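Local coordinates for C alpha-dehydrogenase (Sphingobium sp. SYK-6, PDB 4YAG), which binds NADH and, as a short-chain dehydrogenase of the lignin beta-aryl ether cleavage pathway, probably oxidises its alcohol substrate at the alpha carbon with NAD(+), at residues 137-142 and 179-184; 141-146 and 160-165. All coordinates share one frame; numbering follows the deposited sequence.

Contact 1. Residues 137-142 and 179-184; sequences GHIVNT and DNIGVT. With NAI (1,4-dihydronicotinamide adenine dinucleotide), chain C.
H138 lays its imidazole over the backbone of G182 and reaches on to T184, tying together two neighbouring parallel strands of the Rossmann-type sheet, first and last elements of a beta-alpha-beta crossover. With CG anti to the backbone N (chi1 -155°), the ring lies across the next strand, and G182 O sits 3.4 Å off the H138 ring plane, over the middle of one face. Its far edge makes a nearly straight hydrogen bond: H138 NE2 donates to T184 OG1 at 2.8 Å, in the ring plane. T184 OG1 is also bonded to K246 O, so the hydroxyl is gripped by two partners. A side chain at G182 would run into H138 ND1, and the glycine thus leaves room for the ring. Helix 231-244 lies against this face through H138, V140 and T184.

On the opposite face, against helices 105-133 and 156-177, I139, I181 and V183 make an aliphatic patch. I139 and V183 stand side by side, pointing the same way, with I139 CB 4.1 Å from V183 CG1; I139 CG1 meets I181 CG2 slantwise at 3.9 Å. N180 is the positive-phi residue of the Schellman motif closing helix 156-177, and N180 O, just before the strand, accepts from G137 N. The pairing runs through I139 and on to N141, whose N donates to T184 O at 2.9 Å, with a C=O...N angle of 166°.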
loop_
_atom_site.group_PDB
_atom_site.type_symbol
_atom_site.label_atom_id
_atom_site.label_comp_id
_atom_site.label_asym_id
_atom_site.label_seq_id
_atom_site.Cartn_x
_atom_site.Cartn_y
_atom_site.Cartn_z
ATOM N N GLY A 137 15.344 12.033 16.712
ATOM C CA GLY A 137 14.111 11.415 17.132
ATOM C C GLY A 137 14.024 10.031 16.545
ATOM O O GLY A 137 15.006 9.491 16.033
ATOM N N HIS A 138 12.845 9.440 16.645
ATOM C CA HIS A 138 12.633 8.113 16.110
ATOM C C HIS A 138 11.178 7.947 15.739
ATOM O O HIS A 138 10.301 8.492 16.399
ATOM C CB HIS A 138 13.033 7.033 17.124
ATOM C CG HIS A 138 13.409 5.740 16.484
ATOM N ND1 HIS A 138 14.670 5.503 15.995
ATOM C CD2 HIS A 138 12.669 4.647 16.177
ATOM C CE1 HIS A 138 14.706 4.300 15.451
ATOM N NE2 HIS A 138 13.510 3.764 15.543
ATOM N N ILE A 139 10.929 7.170 14.692
ATOM C CA ILE A 139 9.592 6.807 14.251
ATOM C C ILE A 139 9.460 5.290 14.241
ATOM O O ILE A 139 10.324 4.592 13.706
ATOM C CB ILE A 139 9.316 7.283 12.800
ATOM C CG1 ILE A 139 9.595 8.768 12.672
ATOM C CG2 ILE A 139 7.889 6.949 12.353
ATOM C CD1 ILE A 139 9.543 9.252 11.266
ATOM N N VAL A 140 8.396 4.785 14.860
ATOM C CA VAL A 140 8.059 3.379 14.790
ATOM C C VAL A 140 6.711 3.277 14.109
ATOM O O VAL A 140 5.747 3.900 14.547
ATOM C CB VAL A 140 7.939 2.724 16.185
ATOM C CG1 VAL A 140 7.556 1.253 16.071
ATOM C CG2 VAL A 140 9.234 2.859 16.974
ATOM N N ASN A 141 6.629 2.492 13.040
ATOM C CA ASN A 141 5.347 2.181 12.412
ATOM C C ASN A 141 4.983 0.739 12.680
ATOM O O ASN A 141 5.798 -0.142 12.455
ATOM C CB ASN A 141 5.455 2.379 10.881
ATOM C CG ASN A 141 5.705 3.821 10.506
ATOM O OD1 ASN A 141 5.205 4.735 11.156
ATOM N ND2 ASN A 141 6.520 4.038 9.481
ATOM N N THR A 142 3.758 0.484 13.121
ATOM C CA THR A 142 3.352 -0.897 13.337
ATOM C C THR A 142 2.716 -1.450 12.082
ATOM O O THR A 142 1.627 -1.029 11.697
ATOM C CB THR A 142 2.361 -1.043 14.484
ATOM O OG1 THR A 142 2.902 -0.418 15.662
ATOM C CG2 THR A 142 2.101 -2.510 14.745
ATOM N N ASP A 179 18.171 14.222 9.435
ATOM C CA ASP A 179 17.935 15.001 10.643
ATOM C C ASP A 179 18.021 14.129 11.896
ATOM O O ASP A 179 17.430 14.447 12.929
ATOM C CB ASP A 179 16.573 15.694 10.546
ATOM C CG ASP A 179 16.552 16.767 9.477
ATOM O OD1 ASP A 179 17.164 17.838 9.724
ATOM O OD2 ASP A 179 15.949 16.536 8.398
ATOM N N ASN A 180 18.799 13.048 11.795
ATOM C CA ASN A 180 19.070 12.149 12.907
ATOM C C ASN A 180 17.783 11.599 13.515
ATOM O O ASN A 180 17.667 11.422 14.730
ATOM C CB ASN A 180 19.914 12.864 13.960
ATOM C CG ASN A 180 20.504 11.913 14.980
ATOM O OD1 ASN A 180 20.703 10.722 14.707
ATOM N ND2 ASN A 180 20.794 12.434 16.170
ATOM N N ILE A 181 16.823 11.316 12.642
ATOM C CA ILE A 181 15.610 10.618 13.026
ATOM C C ILE A 181 15.707 9.201 12.484
ATOM O O ILE A 181 15.762 8.979 11.264
ATOM C CB ILE A 181 14.368 11.319 12.463
ATOM C CG1 ILE A 181 14.243 12.744 13.025
ATOM C CG2 ILE A 181 13.097 10.505 12.768
ATOM C CD1 ILE A 181 13.251 13.607 12.262
ATOM N N GLY A 182 15.728 8.226 13.381
ATOM C CA GLY A 182 15.705 6.829 12.979
ATOM C C GLY A 182 14.314 6.300 12.748
ATOM O O GLY A 182 13.336 6.908 13.194
ATOM N N VAL A 183 14.207 5.189 12.030
ATOM C CA VAL A 183 12.910 4.564 11.788
ATOM C C VAL A 183 12.941 3.060 12.005
ATOM O O VAL A 183 13.966 2.410 11.826
ATOM C CB VAL A 183 12.350 4.862 10.369
ATOM C CG1 VAL A 183 12.330 6.368 10.104
ATOM C CG2 VAL A 183 13.155 4.161 9.283
ATOM N N THR A 184 11.790 2.533 12.417
ATOM C CA THR A 184 11.604 1.110 12.672
ATOM C C THR A 184 10.230 0.711 12.174
ATOM O O THR A 184 9.260 1.419 12.406
ATOM C CB THR A 184 11.638 0.807 14.178
ATOM O OG1 THR A 184 12.913 1.176 14.721
ATOM C CG2 THR A 184 11.372 -0.662 14.462
HETATM P PA NAI C . -5.905 -2.683 19.929
HETATM O O1A NAI C . -7.273 -2.516 19.328
HETATM O O2A NAI C . -5.832 -3.307 21.308
HETATM O O5B NAI C . -5.155 -1.301 19.965
HETATM C C5B NAI C . -5.321 -0.396 18.913
HETATM C C4B NAI C . -5.808 0.888 19.458
HETATM O O4B NAI C . -5.814 1.787 18.302
HETATM C C3B NAI C . -7.148 0.884 20.048
HETATM O O3B NAI C . -7.165 1.463 21.370
HETATM C C2B NAI C . -7.970 1.613 19.103
HETATM O O2B NAI C . -9.081 2.297 19.702
HETATM C C1B NAI C . -7.045 2.510 18.411
HETATM N N9A NAI C . -7.504 2.935 17.115
HETATM C C8A NAI C . -8.129 2.187 16.139
HETATM N N7A NAI C . -8.449 2.963 15.094
HETATM C C5A NAI C . -8.027 4.242 15.351
HETATM C C6A NAI C . -8.067 5.465 14.681
HETATM N N6A NAI C . -8.719 5.560 13.443
HETATM N N1A NAI C . -7.530 6.574 15.252
HETATM C C2A NAI C . -6.954 6.498 16.475
HETATM N N3A NAI C . -6.892 5.350 17.166
HETATM C C4A NAI C . -7.420 4.222 16.638
HETATM O O3 NAI C . -5.151 -3.613 18.888
HETATM P PN NAI C . -3.581 -3.885 18.651
HETATM O O1N NAI C . -2.720 -3.438 19.825
HETATM O O2N NAI C . -3.493 -5.360 18.349
HETATM O O5D NAI C . -3.251 -3.003 17.348
HETATM C C5D NAI C . -2.068 -2.206 17.248
HETATM C C4D NAI C . -1.434 -2.416 15.921
HETATM O O4D NAI C . -0.832 -3.762 15.906
HETATM C C3D NAI C . -2.357 -2.360 14.784
HETATM O O3D NAI C . -1.772 -1.552 13.742
HETATM C C2D NAI C . -2.515 -3.741 14.338
HETATM O O2D NAI C . -2.835 -3.802 12.943
HETATM C C1D NAI C . -1.222 -4.345 14.606
HETATM N N1N NAI C . -1.099 -5.749 14.735
HETATM C C2N NAI C . -1.632 -6.468 15.778
HETATM C C3N NAI C . -1.433 -7.838 15.839
HETATM C C7N NAI C . -1.997 -8.642 16.960
HETATM O O7N NAI C . -1.958 -9.891 16.964
HETATM N N7N NAI C . -2.522 -7.909 18.110
HETATM C C4N NAI C . -0.698 -8.508 14.875
HETATM C C5N NAI C . -0.122 -7.763 13.864
HETATM C C6N NAI C . -0.311 -6.406 13.804
#

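Contact 2. Residues 141-146 and 160-165; sequences NTASLA and TAKAAV. With NAI (1,4-dihydronicotinamide adenine dinucleotide), chain C.
K162 runs its side chain past A143 and S144 to bring NZ between T142 O and the cofactor's nicotinamide ribose. The chain bends once, at chi2 (-64°), and is extended beyond it, which takes the aliphatic part along the A143 peptide, K162 CD lying 3.5 Å from A143 C. Nearer the helix, K162 CG packs on S144 CB at 3.9 Å. At the tip, K162 NZ donates to T142 O at 3.0 Å, from above the carbonyl plane. It also donates to both ribose hydroxyls, with O3D at 2.9 Å and O2D at 3.0 Å from K162 NZ, so protein and cofactor together fix the amino group. A143 O is a weak further acceptor, which can only share one of the hydrogens used in these three bonds. An alanine here would probably leave the two ribose hydroxyls and T142 O without their shared donor and open a gap beside the A143 peptide.

S144 turns OG anti to its backbone N (chi1 175°), where it accepts from A146 N in an ST turn. The same S144 OG lies 3.4 Å from C5N of the cofactor's nicotinamide. T142 CG2 faces the ribose, while T142 OG1 bonds N91 OD1. S144, Y158 and K162 are consistent with the Ser and YxxxK pattern of the SDR family.

Further along the helix, V165 has CG1 anti to the backbone N, wedged between two beta carbons: V165 CG1 is 3.7 Å from N141 CB and 3.8 Å from A143 CB. The contact thus joins the end of strand 137-142 to helix 156-177. Strand 181-187 supports T142 and A143, helix 105-133 packs on A161 and A164, and T167 and T160 of the second subunit meet A163 and A164.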
loop_
_atom_site.group_PDB
_atom_site.type_symbol
_atom_site.label_atom_id
_atom_site.label_comp_id
_atom_site.label_asym_id
_atom_site.label_seq_id
_atom_site.Cartn_x
_atom_site.Cartn_y
_atom_site.Cartn_z
ATOM N N ASN A 141 6.629 2.492 13.040
ATOM C CA ASN A 141 5.347 2.181 12.412
ATOM C C ASN A 141 4.983 0.739 12.680
ATOM O O ASN A 141 5.798 -0.142 12.455
ATOM C CB ASN A 141 5.455 2.379 10.881
ATOM C CG ASN A 141 5.705 3.821 10.506
ATOM O OD1 ASN A 141 5.205 4.735 11.156
ATOM N ND2 ASN A 141 6.520 4.038 9.481
ATOM N N THR A 142 3.758 0.484 13.121
ATOM C CA THR A 142 3.352 -0.897 13.337
ATOM C C THR A 142 2.716 -1.450 12.082
ATOM O O THR A 142 1.627 -1.029 11.697
ATOM C CB THR A 142 2.361 -1.043 14.484
ATOM O OG1 THR A 142 2.902 -0.418 15.662
ATOM C CG2 THR A 142 2.101 -2.510 14.745
ATOM N N ALA A 143 3.408 -2.379 11.441
ATOM C CA ALA A 143 2.834 -3.072 10.296
ATOM C C ALA A 143 2.286 -4.410 10.810
ATOM O O ALA A 143 1.459 -4.422 11.736
ATOM C CB ALA A 143 3.874 -3.236 9.205
ATOM N N SER A 144 2.739 -5.528 10.241
ATOM C CA SER A 144 2.314 -6.862 10.644
ATOM C C SER A 144 3.130 -7.868 9.852
ATOM O O SER A 144 3.567 -7.560 8.744
ATOM C CB SER A 144 0.846 -7.094 10.307
ATOM O OG SER A 144 0.509 -8.444 10.606
ATOM N N LEU A 145 3.307 -9.079 10.383
ATOM C CA LEU A 145 3.883 -10.136 9.569
ATOM C C LEU A 145 2.925 -10.496 8.429
ATOM O O LEU A 145 3.340 -11.065 7.422
ATOM C CB LEU A 145 4.224 -11.353 10.408
ATOM C CG LEU A 145 5.472 -11.172 11.264
ATOM C CD1 LEU A 145 5.640 -12.312 12.284
ATOM C CD2 LEU A 145 6.706 -11.081 10.403
ATOM N N ALA A 146 1.663 -10.107 8.553
ATOM C CA ALA A 146 0.697 -10.302 7.463
ATOM C C ALA A 146 1.007 -9.435 6.237
ATOM O O ALA A 146 0.426 -9.614 5.167
ATOM C CB ALA A 146 -0.707 -10.035 7.940
ATOM N N THR A 160 -2.625 -5.817 2.289
ATOM C CA THR A 160 -2.231 -4.818 1.308
ATOM C C THR A 160 -1.701 -3.562 1.997
ATOM O O THR A 160 -0.658 -3.031 1.657
ATOM C CB THR A 160 -3.422 -4.489 0.369
ATOM O OG1 THR A 160 -3.780 -5.655 -0.392
ATOM C CG2 THR A 160 -3.104 -3.366 -0.598
ATOM N N ALA A 161 -2.442 -3.088 3.002
ATOM C CA ALA A 161 -2.015 -1.906 3.750
ATOM C C ALA A 161 -0.748 -2.161 4.532
ATOM O O ALA A 161 0.146 -1.318 4.570
ATOM C CB ALA A 161 -3.124 -1.472 4.717
ATOM N N LYS A 162 -0.666 -3.314 5.170
ATOM C CA LYS A 162 0.482 -3.605 6.010
ATOM C C LYS A 162 1.773 -3.781 5.210
ATOM O O LYS A 162 2.841 -3.405 5.671
ATOM C CB LYS A 162 0.218 -4.809 6.910
ATOM C CG LYS A 162 -0.897 -4.572 7.961
ATOM C CD LYS A 162 -0.490 -3.498 8.928
ATOM C CE LYS A 162 -1.397 -3.436 10.160
ATOM N NZ LYS A 162 -0.977 -2.364 11.079
ATOM N N ALA A 163 1.688 -4.377 4.019
ATOM C CA ALA A 163 2.853 -4.448 3.137
ATOM C C ALA A 163 3.353 -3.056 2.782
ATOM O O ALA A 163 4.556 -2.779 2.758
ATOM C CB ALA A 163 2.511 -5.206 1.874
ATOM N N ALA A 164 2.410 -2.165 2.500
ATOM C CA ALA A 164 2.747 -0.793 2.166
ATOM C C ALA A 164 3.466 -0.091 3.322
ATOM O O ALA A 164 4.373 0.692 3.094
ATOM C CB ALA A 164 1.516 -0.010 1.767
ATOM N N VAL A 165 3.039 -0.348 4.553
ATOM C CA VAL A 165 3.691 0.276 5.695
ATOM C C VAL A 165 5.143 -0.168 5.840
ATOM O O VAL A 165 6.022 0.616 6.222
ATOM C CB VAL A 165 2.895 -0.025 6.991
ATOM C CG1 VAL A 165 3.663 0.466 8.234
ATOM C CG2 VAL A 165 1.546 0.641 6.918
HETATM P PA NAI C . -5.905 -2.683 19.929
HETATM O O1A NAI C . -7.273 -2.516 19.328
HETATM O O2A NAI C . -5.832 -3.307 21.308
HETATM O O5B NAI C . -5.155 -1.301 19.965
HETATM C C5B NAI C . -5.321 -0.396 18.913
HETATM C C4B NAI C . -5.808 0.888 19.458
HETATM O O4B NAI C . -5.814 1.787 18.302
HETATM C C3B NAI C . -7.148 0.884 20.048
HETATM O O3B NAI C . -7.165 1.463 21.370
HETATM C C2B NAI C . -7.970 1.613 19.103
HETATM O O2B NAI C . -9.081 2.297 19.702
HETATM C C1B NAI C . -7.045 2.510 18.411
HETATM N N9A NAI C . -7.504 2.935 17.115
HETATM C C8A NAI C . -8.129 2.187 16.139
HETATM N N7A NAI C . -8.449 2.963 15.094
HETATM C C5A NAI C . -8.027 4.242 15.351
HETATM C C6A NAI C . -8.067 5.465 14.681
HETATM N N6A NAI C . -8.719 5.560 13.443
HETATM N N1A NAI C . -7.530 6.574 15.252
HETATM C C2A NAI C . -6.954 6.498 16.475
HETATM N N3A NAI C . -6.892 5.350 17.166
HETATM C C4A NAI C . -7.420 4.222 16.638
HETATM O O3 NAI C . -5.151 -3.613 18.888
HETATM P PN NAI C . -3.581 -3.885 18.651
HETATM O O1N NAI C . -2.720 -3.438 19.825
HETATM O O2N NAI C . -3.493 -5.360 18.349
HETATM O O5D NAI C . -3.251 -3.003 17.348
HETATM C C5D NAI C . -2.068 -2.206 17.248
HETATM C C4D NAI C . -1.434 -2.416 15.921
HETATM O O4D NAI C . -0.832 -3.762 15.906
HETATM C C3D NAI C . -2.357 -2.360 14.784
HETATM O O3D NAI C . -1.772 -1.552 13.742
HETATM C C2D NAI C . -2.515 -3.741 14.338
HETATM O O2D NAI C . -2.835 -3.802 12.943
HETATM C C1D NAI C . -1.222 -4.345 14.606
HETATM N N1N NAI C . -1.099 -5.749 14.735
HETATM C C2N NAI C . -1.632 -6.468 15.778
HETATM C C3N NAI C . -1.433 -7.838 15.839
HETATM C C7N NAI C . -1.997 -8.642 16.960
HETATM O O7N NAI C . -1.958 -9.891 16.964
HETATM N N7N NAI C . -2.522 -7.909 18.110
HETATM C C4N NAI C . -0.698 -8.508 14.875
HETATM C C5N NAI C . -0.122 -7.763 13.864
HETATM C C6N NAI C . -0.311 -6.406 13.804
#

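How the contacts relate
Contacts 1 and 2 belong to one beta-alpha-beta unit, strand 137-142, helix 156-177 and strand 181-187, and their centres lie about 16 Å apart. Both start from strand 137-142 and share N141 and T142. From there contact 2 goes to helix 156-177, the next element of the unit, whereas contact 1 goes to strand 181-187, which follows that helix in the chain and neighbours the first strand in the seven-stranded parallel sheet. Contact 1 thus spans the sheet pairing leading up to the cofactor, and contact 2 sits at the carboxyl end of the strand, where strand and helix converge on the nicotinamide half of NADH.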